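Local structure of pectate lyase (Bacillus, 3VMW) at residues H136-S141 and K171-W176; N199-L204 and N221-I226; S233-R238 and G270-G275. The protein probably cleaves pectate, the polygalacturonate of plant cell walls, by the beta-elimination reaction of the polysaccharide lyase 1 family. All coordinates share one frame; numbering follows the deposited sequence.

Contact 1. Residues H136-S141 and K171-W176; sequences HNEFYS and KFENHW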
loop_
_atom_site.group_PDB
_atom_site.type_symbol
_atom_site.label_atom_id
_atom_site.label_comp_id
_atom_site.label_asym_id
_atom_site.label_seq_id
_atom_site.Cartn_x
_atom_site.Cartn_y
_atom_site.Cartn_z
ATOM N N HIS A 136 -0.420 -7.562 6.472
ATOM C CA HIS A 136 0.547 -8.150 7.410
ATOM C C HIS A 136 1.954 -8.292 6.790
ATOM O O HIS A 136 2.639 -9.296 7.007
ATOM C CB HIS A 136 0.051 -9.512 7.938
ATOM C CG HIS A 136 -0.879 -9.401 9.121
ATOM N ND1 HIS A 136 -2.249 -9.522 9.005
ATOM C CD2 HIS A 136 -0.633 -9.170 10.435
ATOM C CE1 HIS A 136 -2.811 -9.358 10.197
ATOM N NE2 HIS A 136 -1.853 -9.152 11.086
ATOM N N ASN A 137 2.374 -7.270 6.040
ATOM C CA ASN A 137 3.738 -7.206 5.516
ATOM C C ASN A 137 4.549 -6.142 6.246
ATOM O O ASN A 137 4.006 -5.367 7.051
ATOM C CB ASN A 137 3.710 -6.886 4.027
ATOM C CG ASN A 137 2.729 -7.760 3.258
ATOM O OD1 ASN A 137 1.695 -7.293 2.746
ATOM N ND2 ASN A 137 3.045 -9.005 3.163
ATOM N N GLU A 138 5.853 -6.129 5.993
ATOM C CA GLU A 138 6.724 -5.071 6.498
ATOM C C GLU A 138 7.486 -4.426 5.323
ATOM O O GLU A 138 8.130 -5.134 4.545
ATOM C CB GLU A 138 7.723 -5.679 7.489
ATOM C CG GLU A 138 8.955 -4.840 7.685
ATOM C CD GLU A 138 9.028 -4.191 9.057
ATOM O OE1 GLU A 138 8.848 -4.929 10.055
ATOM O OE2 GLU A 138 9.301 -2.963 9.126
ATOM N N PHE A 139 7.419 -3.101 5.220
ATOM C CA PHE A 139 8.031 -2.365 4.129
ATOM C C PHE A 139 8.941 -1.275 4.684
ATOM O O PHE A 139 8.525 -0.500 5.540
ATOM C CB PHE A 139 6.934 -1.666 3.309
ATOM C CG PHE A 139 5.850 -2.587 2.809
ATOM C CD1 PHE A 139 6.136 -3.586 1.891
ATOM C CD2 PHE A 139 4.528 -2.419 3.222
ATOM C CE1 PHE A 139 5.136 -4.416 1.408
ATOM C CE2 PHE A 139 3.507 -3.273 2.740
ATOM C CZ PHE A 139 3.806 -4.258 1.826
ATOM N N TYR A 140 10.168 -1.173 4.186
ATOM C CA TYR A 140 11.075 -0.141 4.668
ATOM C C TYR A 140 12.239 0.106 3.717
ATOM O O TYR A 140 12.467 -0.667 2.778
ATOM C CB TYR A 140 11.606 -0.472 6.091
ATOM C CG TYR A 140 12.325 -1.809 6.223
ATOM C CD1 TYR A 140 13.716 -1.893 6.117
ATOM C CD2 TYR A 140 11.615 -2.985 6.483
ATOM C CE1 TYR A 140 14.390 -3.126 6.259
ATOM C CE2 TYR A 140 12.277 -4.214 6.623
ATOM C CZ TYR A 140 13.659 -4.271 6.505
ATOM O OH TYR A 140 14.310 -5.491 6.633
ATOM N N SER A 141 12.922 1.230 3.916
ATOM C CA SER A 141 14.212 1.452 3.290
ATOM C C SER A 141 15.103 2.183 4.311
ATOM O O SER A 141 15.517 1.583 5.295
ATOM C CB SER A 141 14.084 2.164 1.914
ATOM O OG SER A 141 13.569 3.497 2.004
ATOM N N LYS A 171 3.459 -2.857 8.426
ATOM C CA LYS A 171 4.332 -1.828 8.940
ATOM C C LYS A 171 5.027 -1.171 7.748
ATOM O O LYS A 171 5.588 -1.863 6.877
ATOM C CB LYS A 171 5.395 -2.422 9.865
ATOM C CG LYS A 171 4.840 -3.011 11.141
ATOM C CD LYS A 171 5.983 -3.451 12.063
ATOM C CE LYS A 171 5.403 -3.893 13.437
ATOM N NZ LYS A 171 6.448 -4.260 14.425
ATOM N N PHE A 172 4.978 0.158 7.715
ATOM C CA PHE A 172 5.707 0.961 6.734
ATOM C C PHE A 172 6.659 1.822 7.546
ATOM O O PHE A 172 6.204 2.620 8.347
ATOM C CB PHE A 172 4.765 1.921 6.025
ATOM C CG PHE A 172 3.793 1.265 5.081
ATOM C CD1 PHE A 172 4.042 1.277 3.712
ATOM C CD2 PHE A 172 2.613 0.689 5.558
ATOM C CE1 PHE A 172 3.102 0.734 2.816
ATOM C CE2 PHE A 172 1.679 0.125 4.683
ATOM C CZ PHE A 172 1.930 0.145 3.317
ATOM N N GLU A 173 7.965 1.679 7.363
ATOM C CA GLU A 173 8.885 2.388 8.236
ATOM C C GLU A 173 10.126 2.887 7.495
ATOM O O GLU A 173 10.522 2.335 6.462
ATOM C CB GLU A 173 9.383 1.445 9.364
ATOM C CG GLU A 173 8.305 0.523 9.951
ATOM C CD GLU A 173 8.782 -0.203 11.198
ATOM O OE1 GLU A 173 8.964 -1.424 11.122
ATOM O OE2 GLU A 173 8.982 0.452 12.241
ATOM N N ASN A 174 10.772 3.895 8.075
ATOM C CA ASN A 174 12.105 4.300 7.610
ATOM C C ASN A 174 12.133 4.520 6.110
ATOM O O ASN A 174 12.818 3.794 5.362
ATOM C CB ASN A 174 13.143 3.231 8.012
ATOM C CG ASN A 174 13.089 2.931 9.476
ATOM O OD1 ASN A 174 12.569 3.734 10.235
ATOM N ND2 ASN A 174 13.588 1.778 9.885
ATOM N N HIS A 175 11.424 5.548 5.659
ATOM C CA HIS A 175 11.298 5.751 4.224
ATOM C C HIS A 175 10.923 7.206 3.920
ATOM O O HIS A 175 10.261 7.867 4.732
ATOM C CB HIS A 175 10.220 4.798 3.700
ATOM C CG HIS A 175 10.238 4.636 2.216
ATOM N ND1 HIS A 175 9.413 5.355 1.369
ATOM C CD2 HIS A 175 11.015 3.861 1.420
ATOM C CE1 HIS A 175 9.665 5.005 0.114
ATOM N NE2 HIS A 175 10.630 4.101 0.121
ATOM N N TRP A 176 11.360 7.717 2.773
ATOM C CA TRP A 176 10.935 9.044 2.323
ATOM C C TRP A 176 9.523 9.085 1.705
ATOM O O TRP A 176 8.595 9.562 2.337
ATOM C CB TRP A 176 11.943 9.624 1.312
ATOM C CG TRP A 176 13.249 9.995 1.932
ATOM C CD1 TRP A 176 14.297 9.152 2.218
ATOM C CD2 TRP A 176 13.676 11.319 2.329
ATOM N NE1 TRP A 176 15.339 9.872 2.777
ATOM C CE2 TRP A 176 14.983 11.196 2.858
ATOM C CE3 TRP A 176 13.081 12.586 2.285
ATOM C CZ2 TRP A 176 15.712 12.304 3.334
ATOM C CZ3 TRP A 176 13.796 13.681 2.769
ATOM C CH2 TRP A 176 15.093 13.529 3.291
HETATM O O HOH W 1 13.087 6.115 0.942
HETATM O O HOH W 2 15.460 0.648 7.932
#
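Phe139 and Phe172 form the tight side of this contact. They come from paired positions on strands 138-140 and 171-173, which run parallel with their axes 4.8 Å apart, and they lie side by side, pointing the same way. CD2 of Phe139 sits over one face of the Phe172 ring, near its rim, 3.5 Å from CE1 of Phe172; the ring planes make an oblique 46°. In both residues CG is anti to the carbonyl carbon (chi1 -54° in Phe139, much the same in Phe172), and this shared choice keeps the rings abreast. Val156 of strand 156-158 packs against both rings in the interior of the beta-helix. The strands themselves are joined by backbone bonds: Phe139 N gives to Lys171 O at 2.8 Å, and Glu173 N gives to Phe139 O at 2.9 Å.

The other face is polar and partly exposed. Glu138 bends at chi2 (110°) to bring OE2 within 2.5 Å of Glu173 OE1, the two carboxylates nearly coplanar; so short a gap suggests that one of the two acids is protonated. Glu173 OE2 is bonded to Asn202 of the next strand. Farther along, water bridges Ser141 O and Asn174 ND2, while Asn174 OD1 takes a bond from Asn203. Parallel strands in register with their phenylalanines in line inside are characteristic of successive coils of the right-handed parallel beta-helix of pectate lyases.

Contact 2. Residues N199-L204 and N221-I226; sequences NYFNNL and NYFKDI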
loop_
_atom_site.group_PDB
_atom_site.type_symbol
_atom_site.label_atom_id
_atom_site.label_comp_id
_atom_site.label_asym_id
_atom_site.label_seq_id
_atom_site.Cartn_x
_atom_site.Cartn_y
_atom_site.Cartn_z
ATOM N N ASN A 199 -2.598 -0.164 9.845
ATOM C CA ASN A 199 -1.185 -0.102 9.452
ATOM C C ASN A 199 -0.398 0.705 10.464
ATOM O O ASN A 199 -0.957 1.557 11.138
ATOM C CB ASN A 199 -1.027 0.545 8.065
ATOM C CG ASN A 199 -1.726 -0.265 6.979
ATOM O OD1 ASN A 199 -1.251 -1.325 6.590
ATOM N ND2 ASN A 199 -2.876 0.238 6.494
ATOM N N TYR A 200 0.888 0.416 10.567
ATOM C CA TYR A 200 1.826 1.202 11.360
ATOM C C TYR A 200 2.660 2.001 10.362
ATOM O O TYR A 200 3.374 1.398 9.536
ATOM C CB TYR A 200 2.748 0.251 12.101
ATOM C CG TYR A 200 3.727 0.896 13.086
ATOM C CD1 TYR A 200 3.341 1.936 13.892
ATOM C CD2 TYR A 200 5.054 0.428 13.201
ATOM C CE1 TYR A 200 4.214 2.494 14.840
ATOM C CE2 TYR A 200 5.958 0.994 14.129
ATOM C CZ TYR A 200 5.518 2.025 14.954
ATOM O OH TYR A 200 6.365 2.601 15.894
ATOM N N PHE A 201 2.571 3.334 10.429
ATOM C CA PHE A 201 3.301 4.241 9.549
ATOM C C PHE A 201 4.290 5.000 10.418
ATOM O O PHE A 201 3.883 5.857 11.218
ATOM C CB PHE A 201 2.334 5.261 8.933
ATOM C CG PHE A 201 1.239 4.662 8.067
ATOM C CD1 PHE A 201 1.547 3.921 6.917
ATOM C CD2 PHE A 201 -0.105 4.904 8.370
ATOM C CE1 PHE A 201 0.517 3.421 6.090
ATOM C CE2 PHE A 201 -1.146 4.427 7.550
ATOM C CZ PHE A 201 -0.831 3.685 6.400
ATOM N N ASN A 202 5.581 4.671 10.324
ATOM C CA ASN A 202 6.532 5.088 11.366
ATOM C C ASN A 202 7.854 5.584 10.771
ATOM O O ASN A 202 8.511 4.859 10.004
ATOM C CB ASN A 202 6.814 3.927 12.338
ATOM C CG ASN A 202 7.837 4.287 13.383
ATOM O OD1 ASN A 202 7.731 5.313 14.052
ATOM N ND2 ASN A 202 8.845 3.451 13.530
ATOM N N ASN A 203 8.232 6.805 11.127
ATOM C CA ASN A 203 9.514 7.369 10.708
ATOM C C ASN A 203 9.589 7.518 9.195
ATOM O O ASN A 203 10.462 6.942 8.539
ATOM C CB ASN A 203 10.709 6.544 11.210
ATOM C CG ASN A 203 12.056 7.292 11.000
ATOM O OD1 ASN A 203 12.090 8.514 11.071
ATOM N ND2 ASN A 203 13.145 6.555 10.705
ATOM N N LEU A 204 8.661 8.307 8.657
ATOM C CA LEU A 204 8.495 8.476 7.235
ATOM C C LEU A 204 8.582 9.976 6.968
ATOM O O LEU A 204 8.301 10.784 7.870
ATOM C CB LEU A 204 7.101 8.000 6.804
ATOM C CG LEU A 204 6.753 6.543 7.188
ATOM C CD1 LEU A 204 5.277 6.232 6.877
ATOM C CD2 LEU A 204 7.687 5.550 6.484
ATOM N N ASN A 221 -5.332 3.345 11.820
ATOM C CA ASN A 221 -3.882 3.257 11.585
ATOM C C ASN A 221 -3.178 4.007 12.691
ATOM O O ASN A 221 -3.764 4.900 13.324
ATOM C CB ASN A 221 -3.507 3.921 10.242
ATOM C CG ASN A 221 -4.219 3.259 9.057
ATOM O OD1 ASN A 221 -3.849 2.154 8.603
ATOM N ND2 ASN A 221 -5.264 3.921 8.566
ATOM N N TYR A 222 -1.899 3.712 12.860
ATOM C CA TYR A 222 -1.075 4.402 13.843
ATOM C C TYR A 222 0.033 5.120 13.049
ATOM O O TYR A 222 0.899 4.477 12.445
ATOM C CB TYR A 222 -0.499 3.326 14.777
ATOM C CG TYR A 222 0.415 3.812 15.904
ATOM C CD1 TYR A 222 0.442 5.141 16.309
ATOM C CD2 TYR A 222 1.220 2.905 16.573
ATOM C CE1 TYR A 222 1.277 5.559 17.350
ATOM C CE2 TYR A 222 2.063 3.293 17.584
ATOM C CZ TYR A 222 2.088 4.620 17.976
ATOM O OH TYR A 222 2.923 4.945 19.014
ATOM N N PHE A 223 -0.045 6.449 12.992
ATOM C CA PHE A 223 0.934 7.281 12.320
ATOM C C PHE A 223 1.887 7.804 13.401
ATOM O O PHE A 223 1.423 8.358 14.432
ATOM C CB PHE A 223 0.242 8.516 11.698
ATOM C CG PHE A 223 -0.748 8.205 10.607
ATOM C CD1 PHE A 223 -0.442 8.481 9.276
ATOM C CD2 PHE A 223 -2.012 7.725 10.907
ATOM C CE1 PHE A 223 -1.380 8.223 8.271
ATOM C CE2 PHE A 223 -2.951 7.466 9.901
ATOM C CZ PHE A 223 -2.631 7.717 8.580
ATOM N N LYS A 224 3.205 7.648 13.199
ATOM C CA LYS A 224 4.168 8.058 14.215
ATOM C C LYS A 224 5.434 8.595 13.586
ATOM O O LYS A 224 5.994 7.967 12.655
ATOM C CB LYS A 224 4.538 6.865 15.102
ATOM C CG LYS A 224 5.523 7.158 16.246
ATOM C CD LYS A 224 5.857 5.827 16.945
ATOM C CE LYS A 224 6.783 6.002 18.120
ATOM N NZ LYS A 224 7.160 4.660 18.647
ATOM N N ASP A 225 5.874 9.745 14.087
ATOM C CA ASP A 225 7.161 10.310 13.682
ATOM C C ASP A 225 7.187 10.500 12.171
ATOM O O ASP A 225 8.063 9.978 11.468
ATOM C CB ASP A 225 8.314 9.427 14.164
ATOM C CG ASP A 225 8.491 9.475 15.670
ATOM O OD1 ASP A 225 7.928 10.405 16.314
ATOM O OD2 ASP A 225 9.189 8.584 16.214
ATOM N N ILE A 226 6.203 11.234 11.664
ATOM C CA ILE A 226 6.167 11.530 10.225
ATOM C C ILE A 226 6.749 12.928 10.045
ATOM O O ILE A 226 6.208 13.914 10.543
ATOM C CB ILE A 226 4.730 11.510 9.662
ATOM C CG1 ILE A 226 3.987 10.224 10.051
ATOM C CG2 ILE A 226 4.705 11.735 8.127
ATOM C CD1 ILE A 226 4.398 9.040 9.336
HETATM O O HOH W 3 9.954 6.424 15.281
HETATM O O HOH W 4 10.825 11.105 11.297
#
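Asn221 reaches across to Asn199 with its amide, the two side chains lying side by side with planes only 7° apart. Its CB is 3.6 Å from Phe201 CE2, and CG lies just as near that ring carbon. At the tip, OD1 takes two bonds, from Asn199 N at 2.9 Å and from Asn199 ND2 at 3.0 Å, which arrive from opposite faces of its carbonyl plane; ND2 gives its own bond to Tyr196 O. With CG anti to the carbonyl carbon (chi1 -60°), OD1 is carried back toward the preceding coil. Asn199 repeats the pattern one coil back, its ND2 also bonding Val167 O. With an alanine here, Asn199 N would probably lose its acceptor, Asn199 ND2 one of two, and Tyr196 O a donor.

Beyond the asparagines the strands run parallel, and the axes of 200-202 and 222-226 come within 4.7 Å. Phe201 N meets Tyr222 O in an almost straight bond (178°). Inside, Phe201 CD2 lies over a face of the Phe223 ring, 3.6 Å from Phe223 CE1, and Leu204 CD1 packs on Ile226 CD1. Outside, Tyr200 and Tyr222 run together beneath helix 309-319, and Lys224 CD touches the edge of Tyr200 at its OH. Asparagines in line at a turn form the asparagine stack of the parallel beta-helix, here beside a row of aligned aromatic side chains.

Contact 3. Residues S233-R238 and G270-G275; sequences SRVGAR and GSPSTG. With ADA (alpha-D-galactopyranuronic acid), chain B; SO4 (sulfate ion), chain D.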
loop_
_atom_site.group_PDB
_atom_site.type_symbol
_atom_site.label_atom_id
_atom_site.label_comp_id
_atom_site.label_asym_id
_atom_site.label_seq_id
_atom_site.Cartn_x
_atom_site.Cartn_y
_atom_site.Cartn_z
ATOM N N SER A 233 -4.329 15.071 0.184
ATOM C CA SER A 233 -5.516 14.785 -0.606
ATOM C C SER A 233 -5.611 15.827 -1.711
ATOM O O SER A 233 -5.735 16.997 -1.438
ATOM C CB SER A 233 -6.773 14.808 0.275
ATOM O OG SER A 233 -7.951 14.548 -0.474
ATOM N N ARG A 234 -5.523 15.371 -2.956
ATOM C CA ARG A 234 -5.344 16.269 -4.105
ATOM C C ARG A 234 -6.372 16.023 -5.199
ATOM O O ARG A 234 -6.928 14.920 -5.314
ATOM C CB ARG A 234 -3.945 16.047 -4.690
ATOM C CG ARG A 234 -2.836 16.565 -3.781
ATOM C CD ARG A 234 -1.542 15.781 -3.977
ATOM N NE ARG A 234 -0.790 16.243 -5.158
ATOM C CZ ARG A 234 0.542 16.253 -5.232
ATOM N NH1 ARG A 234 1.154 16.711 -6.322
ATOM N NH2 ARG A 234 1.269 15.791 -4.208
ATOM N N VAL A 235 -6.608 17.054 -6.008
ATOM C CA VAL A 235 -7.473 16.934 -7.175
ATOM C C VAL A 235 -8.730 16.078 -6.994
ATOM O O VAL A 235 -8.973 15.145 -7.770
ATOM C CB VAL A 235 -6.686 16.544 -8.482
ATOM C CG1 VAL A 235 -5.974 17.773 -9.042
ATOM C CG2 VAL A 235 -5.690 15.401 -8.259
ATOM N N GLY A 236 -9.545 16.442 -5.998
ATOM C CA GLY A 236 -10.880 15.894 -5.874
ATOM C C GLY A 236 -10.917 14.539 -5.177
ATOM O O GLY A 236 -11.984 13.944 -5.016
ATOM N N ALA A 237 -9.760 14.033 -4.775
ATOM C CA ALA A 237 -9.752 12.910 -3.842
ATOM C C ALA A 237 -10.700 13.133 -2.665
ATOM O O ALA A 237 -10.932 14.291 -2.235
ATOM C CB ALA A 237 -8.316 12.645 -3.307
ATOM N N ARG A 238 -11.233 12.029 -2.119
ATOM C CA ARG A 238 -12.059 12.090 -0.918
ATOM C C ARG A 238 -11.541 11.051 0.040
ATOM O O ARG A 238 -11.582 9.849 -0.253
ATOM C CB ARG A 238 -13.526 11.792 -1.205
ATOM C CG ARG A 238 -14.181 12.784 -2.202
ATOM C CD ARG A 238 -15.682 12.570 -2.324
ATOM N NE ARG A 238 -16.024 11.259 -2.884
ATOM C CZ ARG A 238 -17.273 10.798 -2.986
ATOM N NH1 ARG A 238 -17.511 9.604 -3.522
ATOM N NH2 ARG A 238 -18.298 11.531 -2.537
ATOM N N GLY A 270 1.615 20.161 -4.409
ATOM C CA GLY A 270 1.301 20.303 -5.821
ATOM C C GLY A 270 -0.075 19.846 -6.231
ATOM O O GLY A 270 -0.933 19.607 -5.368
ATOM N N SER A 271 -0.252 19.732 -7.554
ATOM C CA SER A 271 -1.536 19.548 -8.214
ATOM C C SER A 271 -2.335 20.871 -8.222
ATOM O O SER A 271 -2.220 21.690 -7.321
ATOM C CB SER A 271 -2.348 18.396 -7.593
ATOM O OG SER A 271 -1.609 17.162 -7.653
ATOM N N PRO A 272 -3.163 21.058 -9.253
ATOM C CA PRO A 272 -3.851 22.343 -9.482
ATOM C C PRO A 272 -5.000 22.621 -8.513
ATOM O O PRO A 272 -5.350 23.770 -8.364
ATOM C CB PRO A 272 -4.362 22.231 -10.928
ATOM C CG PRO A 272 -4.354 20.750 -11.244
ATOM C CD PRO A 272 -3.244 20.139 -10.406
ATOM N N SER A 273 -5.561 21.604 -7.858
ATOM C CA SER A 273 -6.703 21.826 -6.959
ATOM C C SER A 273 -6.671 20.824 -5.807
ATOM O O SER A 273 -5.981 19.818 -5.866
ATOM C CB SER A 273 -8.048 21.730 -7.709
ATOM O OG SER A 273 -8.283 20.412 -8.196
ATOM N N THR A 274 -7.431 21.116 -4.766
ATOM C CA THR A 274 -7.366 20.348 -3.529
ATOM C C THR A 274 -8.172 19.067 -3.646
ATOM O O THR A 274 -9.059 18.970 -4.495
ATOM C CB THR A 274 -7.964 21.167 -2.362
ATOM O OG1 THR A 274 -7.685 20.511 -1.122
ATOM C CG2 THR A 274 -9.466 21.299 -2.521
ATOM N N GLY A 275 -7.867 18.104 -2.777
ATOM C CA GLY A 275 -8.772 16.996 -2.476
ATOM C C GLY A 275 -9.557 17.327 -1.200
ATOM O O GLY A 275 -9.441 18.441 -0.692
HETATM C C1 ADA B . 7.869 14.992 -4.045
HETATM C C2 ADA B . 8.552 14.635 -5.358
HETATM C C3 ADA B . 8.122 15.543 -6.459
HETATM C C4 ADA B . 6.692 15.638 -6.624
HETATM C C5 ADA B . 6.007 15.961 -5.300
HETATM C C6 ADA B . 4.551 15.948 -5.318
HETATM O O2 ADA B . 9.919 14.775 -5.117
HETATM O O3 ADA B . 8.710 15.049 -7.694
HETATM O O4 ADA B . 6.220 14.366 -7.077
HETATM O O5 ADA B . 6.471 15.075 -4.197
HETATM O O6B ADA B . 3.923 16.553 -6.225
HETATM O O6A ADA B . 3.899 15.395 -4.370
HETATM S S SO4 D . -21.164 8.830 -3.463
HETATM O O1 SO4 D . -20.363 8.066 -4.421
HETATM O O2 SO4 D . -20.746 8.495 -2.097
HETATM O O3 SO4 D . -20.966 10.254 -3.713
HETATM O O4 SO4 D . -22.579 8.519 -3.631
#
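The backbone turns tightly from Arg234 to Ala237 in a type I' beta turn, and the segment 270-275 lies along it, with Val235 N bonding Ser273 O at 2.8 Å and Gly236 N bonding Thr274 O at 3.0 Å. Gly275 N gives to Ser233 O from above that carbonyl's plane. Gly275 fits closely: a CB there would run into Ser233 OG and Arg234 N. Val235 CG1 meets Pro272 CD of the 270-275 loop at 3.9 Å and lies alongside Ser273 OG.

Arg234 carries the polar chemistry. Its chain bends at chi3 (81°), which swings the guanidinium beside Ser271, and NE and NH1 both grip Ser271 OG, at 2.8 Å and 3.1 Å, with that oxygen in the guanidinium plane. Ser271 OG is also bonded to Asp185, so the serine links the arginine to an acidic neighbour. The end of the guanidinium then meets the galacturonate carboxylate in a paired grip: Arg234 NH1 bonds O6B of the sugar at 2.8 Å and Arg234 NH2 bonds O6A at 2.7 Å, both nearly straight. Arg207 bonds the same sugar, and Arg212 lies close by, consistent with a pocket built for anions. On the far side of the turn, Arg238 NH2 bonds a sulfate ion loosely, probably from the crystallisation liquor, while NH1 forms a salt bridge with Asp215. Serine-steadied arginine and sugar acid together form part of the galacturonate-binding cleft of this beta-helix lyase.

How the contacts relate
Contacts 1 and 2 belong to one run of parallel strands. Strands 171-175 and 200-202 are neighbours, Phe172 N and O bond Tyr200 O and Asn202 N, and the rings of Phe172 and Phe201 meet, continuing the internal aromatic row across four coils. Both contacts join a buried apolar face to a partly exposed polar one, but contact 1 adds a close pair of acids to its lysine and tyrosine, while contact 2 has paired tyrosines, a lysine and an asparagine. Contact 3 is more peripheral, its centre about 19 Å from the chain's centre, against about 10 and 13 Å for contacts 1 and 2, and pairs a turn with a loop; there arginine and serine chemistry, aimed at a bound sugar acid, replaces ring packing.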